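Local coordinates for probable receptor YhhM (Klebsiella variicola At-22, PDB 3Q6C), which is of unknown function, although it is named a probable receptor and belongs to the DUF2500 family, at residues A[35-39]-A[57-61]; A[63-67]-A[78-82]. All coordinates share one frame. Numbering follows the deposited sequence.

In the fold
Both contacts serve one antiparallel sheet with strands in the order 48-52, 33-41, 2-15, 65-71, 74-80, and their centres lie about 12 Å apart. Contact 1 comes first in the chain: helix 54-59 and the residues after it pack against strand 33-41. The chain then enters strand 65-71, which pairs with strand 74-80 at contact 2, on the far side of strand 2-15 in the strand order. The strongly bent sheet brings the two together through apolar side chains: L60 CD2 lies 3.6 Å from F78 CD2, and F39 CE1 3.6 Å from F78 CD1. F39, L60 and F78 thus form an apolar cluster joining the segment after helix 54-59 to strand 33-41 and the C-terminal hairpin.

Contact 1: residues A[35-39]-A[57-61]; sequences YEASF and YHALS
A helix-on-sheet contact, with an aromatic cluster of Y35, Y57 and H58 at one end and an apolar patch at the other, joins strand 33-41 to the end of helix 54-59. Residues 35-39 are regular extended strand (phi -110 to -142°, psi near 139°). Y57 is helical; L60 turns extended (-85/156), while its N still donates to Y57 O at 3.1 Å. The closest CA atoms, Y35 and Y57, are 6.7 Å apart, and no direct hydrogen bond crosses the interface, which buries 285 Å². Y35 (chi1 m) and Y57 (chi1 t) both point their CA-CB bonds toward the other segment. Their rings meet obliquely, centroids 5.0 Å apart and planes at 52°, with Y35 CD2 over one face of the Y57 ring, 3.6 Å from Y57 CD1. E36 O approaches the edge of that ring, 3.5 Å from Y57 CE2. H58 (chi1 m) closes the cluster at the exposed side, where a water bridges Y35 OH and H58 NE2, 2.6 Å from each. Further along the strand, A37 and F39 receive L60 (mt rotamer): L60 CD1 is 3.6 Å from A37 CB and 3.5 Å from F39 CZ. The CA-CB bonds of E36 and S38 point away from the helix, and E36 OE2 forms a salt bridge with R12. Strand 33-41 runs between strands 2-15 and 48-52; L60 also touches L52, and K11 of strand 2-15 makes a cation-pi contact with Y57.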
ATOM      1  N   TYR A  35       7.698   5.378  -5.523  1.00 27.87           N
ATOM      2  CA  TYR A  35       6.364   5.390  -4.950  1.00 25.55           C
ATOM      3  C   TYR A  35       6.256   4.496  -3.720  1.00 25.47           C
ATOM      4  O   TYR A  35       6.828   3.407  -3.678  1.00 26.30           O
ATOM      5  CB  TYR A  35       5.338   4.965  -5.999  1.00 23.69           C
ATOM      6  CG  TYR A  35       5.412   5.745  -7.296  1.00 21.12           C
ATOM      7  CD1 TYR A  35       6.279   5.361  -8.320  1.00 19.97           C
ATOM      8  CD2 TYR A  35       4.599   6.852  -7.509  1.00 19.02           C
ATOM      9  CE1 TYR A  35       6.326   6.061  -9.530  1.00 18.06           C
ATOM     10  CE2 TYR A  35       4.641   7.558  -8.708  1.00 16.31           C
ATOM     11  CZ  TYR A  35       5.502   7.159  -9.712  1.00 17.35           C
ATOM     12  OH  TYR A  35       5.521   7.854 -10.904  1.00 19.43           O
ATOM     13  N   GLU A  36       5.522   4.971  -2.718  1.00 24.82           N
ATOM     14  CA  GLU A  36       5.334   4.239  -1.472  1.00 23.45           C
ATOM     15  C   GLU A  36       3.912   4.393  -0.928  1.00 22.76           C
ATOM     16  O   GLU A  36       3.328   5.480  -0.960  1.00 22.64           O
ATOM     17  CB  GLU A  36       6.324   4.738  -0.421  1.00 23.20           C
ATOM     18  CG  GLU A  36       7.771   4.326  -0.646  1.00 26.22           C
ATOM     19  CD  GLU A  36       8.754   5.049   0.282  1.00 28.00           C
ATOM     20  OE1 GLU A  36       8.451   5.223   1.481  1.00 28.96           O
ATOM     21  OE2 GLU A  36       9.840   5.436  -0.190  1.00 30.41           O
ATOM     22  N   ALA A  37       3.354   3.296  -0.431  1.00 20.00           N
ATOM     23  CA  ALA A  37       2.023   3.319   0.148  1.00 17.44           C
ATOM     24  C   ALA A  37       2.103   2.692   1.525  1.00 17.29           C
ATOM     25  O   ALA A  37       2.788   1.688   1.725  1.00 18.04           O
ATOM     26  CB  ALA A  37       1.066   2.544  -0.713  1.00 17.45           C
ATOM     27  N   SER A  38       1.420   3.294   2.487  1.00 16.93           N
ATOM     28  CA  SER A  38       1.429   2.750   3.833  1.00 17.13           C
ATOM     29  C   SER A  38       0.074   2.168   4.169  1.00 17.81           C
ATOM     30  O   SER A  38      -0.956   2.749   3.848  1.00 18.16           O
ATOM     31  CB  SER A  38       1.790   3.823   4.858  1.00 15.12           C
ATOM     32  OG  SER A  38       3.168   4.135   4.800  1.00 14.93           O
ATOM     33  N   PHE A  39       0.089   1.005   4.806  1.00 18.30           N
ATOM     34  CA  PHE A  39      -1.136   0.343   5.214  1.00 17.94           C
ATOM     35  C   PHE A  39      -1.141   0.223   6.730  1.00 21.22           C
ATOM     36  O   PHE A  39      -0.110  -0.076   7.355  1.00 22.05           O
ATOM     37  CB  PHE A  39      -1.212  -1.021   4.557  1.00 15.07           C
ATOM     38  CG  PHE A  39      -1.293  -0.948   3.068  1.00 15.84           C
ATOM     39  CD1 PHE A  39      -2.523  -0.790   2.435  1.00 12.27           C
ATOM     40  CD2 PHE A  39      -0.132  -0.974   2.293  1.00 14.65           C
ATOM     41  CE1 PHE A  39      -2.599  -0.658   1.046  1.00 13.08           C
ATOM     42  CE2 PHE A  39      -0.195  -0.841   0.908  1.00 14.95           C
ATOM     43  CZ  PHE A  39      -1.433  -0.682   0.279  1.00 14.86           C
ATOM     44  N   TYR A  57       0.460   2.125  -7.750  1.00 19.47           N
ATOM     45  CA  TYR A  57       0.318   3.242  -6.826  1.00 17.65           C
ATOM     46  C   TYR A  57      -0.914   4.102  -7.118  1.00 17.05           C
ATOM     47  O   TYR A  57      -1.693   4.410  -6.214  1.00 15.53           O
ATOM     48  CB  TYR A  57       1.584   4.094  -6.881  1.00 18.22           C
ATOM     49  CG  TYR A  57       1.552   5.365  -6.066  1.00 18.13           C
ATOM     50  CD1 TYR A  57       1.153   6.576  -6.642  1.00 18.79           C
ATOM     51  CD2 TYR A  57       2.009   5.377  -4.745  1.00 16.76           C
ATOM     52  CE1 TYR A  57       1.227   7.772  -5.925  1.00 17.49           C
ATOM     53  CE2 TYR A  57       2.090   6.564  -4.021  1.00 16.59           C
ATOM     54  CZ  TYR A  57       1.705   7.756  -4.619  1.00 19.37           C
ATOM     55  OH  TYR A  57       1.855   8.939  -3.934  1.00 20.80           O
ATOM     56  N   HIS A  58      -1.092   4.496  -8.375  1.00 16.21           N
ATOM     57  CA  HIS A  58      -2.247   5.312  -8.731  1.00 15.29           C
ATOM     58  C   HIS A  58      -3.544   4.530  -8.590  1.00 13.29           C
ATOM     59  O   HIS A  58      -4.618   5.110  -8.596  1.00 12.85           O
ATOM     60  CB  HIS A  58      -2.108   5.861 -10.154  1.00 17.06           C
ATOM     61  CG  HIS A  58      -0.978   6.831 -10.313  1.00 18.24           C
ATOM     62  ND1 HIS A  58      -0.841   7.950  -9.518  1.00 19.70           N
ATOM     63  CD2 HIS A  58       0.095   6.826 -11.141  1.00 18.92           C
ATOM     64  CE1 HIS A  58       0.269   8.588  -9.845  1.00 18.96           C
ATOM     65  NE2 HIS A  58       0.857   7.926 -10.826  1.00 21.00           N
ATOM     66  N   ALA A  59      -3.442   3.213  -8.442  1.00 14.52           N
ATOM     67  CA  ALA A  59      -4.630   2.369  -8.286  1.00 14.49           C
ATOM     68  C   ALA A  59      -5.197   2.440  -6.868  1.00 15.86           C
ATOM     69  O   ALA A  59      -6.378   2.176  -6.659  1.00 15.98           O
ATOM     70  CB  ALA A  59      -4.303   0.931  -8.629  1.00 11.65           C
ATOM     71  N   LEU A  60      -4.350   2.799  -5.903  1.00 16.77           N
ATOM     72  CA  LEU A  60      -4.757   2.903  -4.505  1.00 17.29           C
ATOM     73  C   LEU A  60      -5.367   4.246  -4.164  1.00 18.64           C
ATOM     74  O   LEU A  60      -5.093   5.253  -4.816  1.00 18.65           O
ATOM     75  CB  LEU A  60      -3.565   2.691  -3.579  1.00 16.12           C
ATOM     76  CG  LEU A  60      -2.882   1.332  -3.521  1.00 15.90           C
ATOM     77  CD1 LEU A  60      -1.811   1.397  -2.450  1.00 16.19           C
ATOM     78  CD2 LEU A  60      -3.888   0.230  -3.208  1.00 13.50           C
ATOM     79  N   SER A  61      -6.182   4.254  -3.115  1.00 21.40           N
ATOM     80  CA  SER A  61      -6.828   5.479  -2.651  1.00 24.72           C
ATOM     81  C   SER A  61      -6.653   5.664  -1.151  1.00 25.96           C
ATOM     82  O   SER A  61      -7.216   4.919  -0.354  1.00 26.98           O
ATOM     83  CB  SER A  61      -8.316   5.469  -2.993  1.00 23.99           C
ATOM     84  OG  SER A  61      -8.498   5.661  -4.381  1.00 28.76           O
TER
HETATM   85  O   HOH W   1       3.183   8.518 -11.721  1.00 43.78           O

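Contact 2: residues A[63-67]-A[78-82]; sequences GDRGM and FTPDP
Three backbone hydrogen bonds join residues 63-67 to 78-82 in the C-terminal beta hairpin of strands 65-71 and 74-80. M67 N donates to T79 O (3.0 Å) and T79 N to M67 O (2.8 Å), making M67-T79 an antiparallel hydrogen-bonded pair, CA atoms 5.1 Å apart. Beyond the non-hydrogen-bonded pair G66-P80 (CA-CA 4.1 Å), D81 N donates to R65 O (3.1 Å). A water donates to M67 O at 2.6 Å and lies 3.3 Å from T79 OG1. The D81 carboxylate lies beside the R65 backbone but finds its salt bridge with R5 of strand 2-15.
The short strand axes approach to 4.6 Å at 130°, well off straight antiparallel. R65 (-123/141) and M67 (-100/123) are extended, whereas G66 stretches to -176/-151; a CB there would clash with T79 O and P80 CA. Its own CA makes a CA-H...O contact with T79 O (3.5 Å), matched by F78 CA to M67 O (3.2 Å). M67, a selenomethionine, and T79 point to the same sheet face. The CA-CB bond of F78 (chi1 t, chi2 81°) points sideways, but its ring, which also meets F39, brings its CZ tip against the backbone of 64-66: R65 C sits at the ring edge, 3.7 Å from F78 CZ, and the closest approach puts CZ 3.4 Å from G66 N.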
ATOM      1  N   GLY A  63      -7.179   6.196   2.350  1.00 30.28           N
ATOM      2  CA  GLY A  63      -8.439   6.229   3.067  1.00 32.59           C
ATOM      3  C   GLY A  63      -9.252   4.957   2.939  1.00 32.61           C
ATOM      4  O   GLY A  63     -10.023   4.623   3.831  1.00 33.49           O
ATOM      5  N   ASP A  64      -9.093   4.252   1.828  1.00 32.18           N
ATOM      6  CA  ASP A  64      -9.813   3.009   1.617  1.00 31.99           C
ATOM      7  C   ASP A  64      -9.358   1.948   2.604  1.00 32.25           C
ATOM      8  O   ASP A  64      -8.202   1.930   3.023  1.00 31.98           O
ATOM      9  CB  ASP A  64      -9.574   2.503   0.201  1.00 32.72           C
ATOM     10  CG  ASP A  64     -10.516   3.120  -0.804  1.00 35.46           C
ATOM     11  OD1 ASP A  64     -11.053   4.219  -0.529  1.00 35.91           O
ATOM     12  OD2 ASP A  64     -10.716   2.504  -1.876  1.00 39.17           O
ATOM     13  N   ARG A  65     -10.276   1.079   3.000  1.00 32.21           N
ATOM     14  CA  ARG A  65      -9.926  -0.006   3.898  1.00 32.98           C
ATOM     15  C   ARG A  65     -10.310  -1.280   3.174  1.00 31.73           C
ATOM     16  O   ARG A  65     -11.327  -1.333   2.480  1.00 31.57           O
ATOM     17  CB  ARG A  65     -10.661   0.102   5.238  1.00 35.78           C
ATOM     18  CG  ARG A  65     -12.160   0.155   5.154  1.00 41.21           C
ATOM     19  CD  ARG A  65     -12.782   0.117   6.546  1.00 45.97           C
ATOM     20  NE  ARG A  65     -12.190   1.097   7.462  1.00 49.23           N
ATOM     21  CZ  ARG A  65     -12.198   2.418   7.278  1.00 50.89           C
ATOM     22  NH1 ARG A  65     -12.769   2.941   6.196  1.00 51.69           N
ATOM     23  NH2 ARG A  65     -11.638   3.220   8.179  1.00 50.12           N
ATOM     24  N   GLY A  66      -9.476  -2.298   3.303  1.00 28.74           N
ATOM     25  CA  GLY A  66      -9.769  -3.539   2.633  1.00 27.09           C
ATOM     26  C   GLY A  66      -8.775  -4.619   2.963  1.00 27.29           C
ATOM     27  O   GLY A  66      -8.174  -4.618   4.043  1.00 25.48           O
HETATM   28  N   MSE A  67      -8.593  -5.534   2.016  1.00 27.01           N
HETATM   29  CA  MSE A  67      -7.695  -6.665   2.185  1.00 27.76           C
HETATM   30  C   MSE A  67      -6.347  -6.446   1.510  1.00 26.87           C
HETATM   31  O   MSE A  67      -6.277  -6.201   0.302  1.00 27.38           O
HETATM   32  CB  MSE A  67      -8.353  -7.923   1.610  1.00 30.23           C
HETATM   33  CG  MSE A  67      -7.874  -9.227   2.223  1.00 35.69           C
HETATM   34 SE   MSE A  67      -8.333  -9.382   4.104  1.00 46.36          SE
HETATM   35  CE  MSE A  67     -10.264  -9.329   3.943  1.00 40.68           C
ATOM     36  N   PHE A  78      -3.975  -5.188  -2.994  1.00 12.73           N
ATOM     37  CA  PHE A  78      -4.857  -4.563  -2.036  1.00 10.73           C
ATOM     38  C   PHE A  78      -6.226  -4.459  -2.669  1.00 12.15           C
ATOM     39  O   PHE A  78      -6.408  -3.704  -3.620  1.00 12.55           O
ATOM     40  CB  PHE A  78      -4.433  -3.160  -1.655  1.00 11.97           C
ATOM     41  CG  PHE A  78      -5.470  -2.449  -0.820  1.00 11.96           C
ATOM     42  CD1 PHE A  78      -5.563  -2.690   0.551  1.00 13.54           C
ATOM     43  CD2 PHE A  78      -6.415  -1.610  -1.420  1.00 11.42           C
ATOM     44  CE1 PHE A  78      -6.581  -2.109   1.314  1.00 14.03           C
ATOM     45  CE2 PHE A  78      -7.433  -1.028  -0.670  1.00 13.25           C
ATOM     46  CZ  PHE A  78      -7.515  -1.280   0.703  1.00 12.70           C
ATOM     47  N   THR A  79      -7.186  -5.200  -2.121  1.00 13.32           N
ATOM     48  CA  THR A  79      -8.546  -5.202  -2.627  1.00 16.48           C
ATOM     49  C   THR A  79      -9.464  -4.407  -1.696  1.00 18.67           C
ATOM     50  O   THR A  79      -9.854  -4.890  -0.631  1.00 20.57           O
ATOM     51  CB  THR A  79      -9.082  -6.647  -2.735  1.00 17.14           C
ATOM     52  OG1 THR A  79      -8.102  -7.474  -3.382  1.00 17.65           O
ATOM     53  CG2 THR A  79     -10.369  -6.678  -3.543  1.00 13.55           C
ATOM     54  N   PRO A  80      -9.814  -3.169  -2.076  1.00 21.69           N
ATOM     55  CA  PRO A  80     -10.698  -2.384  -1.204  1.00 24.12           C
ATOM     56  C   PRO A  80     -12.034  -3.077  -1.011  1.00 27.11           C
ATOM     57  O   PRO A  80     -12.473  -3.833  -1.885  1.00 27.47           O
ATOM     58  CB  PRO A  80     -10.830  -1.055  -1.946  1.00 23.83           C
ATOM     59  CG  PRO A  80     -10.576  -1.423  -3.366  1.00 23.36           C
ATOM     60  CD  PRO A  80      -9.431  -2.396  -3.264  1.00 21.47           C
ATOM     61  N   ASP A  81     -12.668  -2.837   0.138  1.00 31.30           N
ATOM     62  CA  ASP A  81     -13.965  -3.447   0.420  1.00 33.66           C
ATOM     63  C   ASP A  81     -14.925  -3.131  -0.719  1.00 36.84           C
ATOM     64  O   ASP A  81     -14.981  -2.003  -1.210  1.00 36.66           O
ATOM     65  CB  ASP A  81     -14.531  -2.945   1.749  1.00 32.72           C
ATOM     66  CG  ASP A  81     -13.787  -3.513   2.947  1.00 33.42           C
ATOM     67  OD1 ASP A  81     -13.408  -4.701   2.887  1.00 31.20           O
ATOM     68  OD2 ASP A  81     -13.592  -2.787   3.948  1.00 33.38           O
ATOM     69  N   PRO A  82     -15.702  -4.133  -1.149  1.00 39.92           N
ATOM     70  CA  PRO A  82     -16.663  -3.971  -2.247  1.00 43.12           C
ATOM     71  C   PRO A  82     -17.595  -2.764  -2.130  1.00 44.31           C
ATOM     72  O   PRO A  82     -17.850  -2.308  -0.993  1.00 45.68           O
ATOM     73  CB  PRO A  82     -17.418  -5.304  -2.241  1.00 43.66           C
ATOM     74  CG  PRO A  82     -17.362  -5.710  -0.780  1.00 44.45           C
ATOM     75  CD  PRO A  82     -15.930  -5.399  -0.428  1.00 41.51           C
TER
HETATM   76  O   HOH W   2      -5.808  -8.241  -1.209  1.00 30.04           O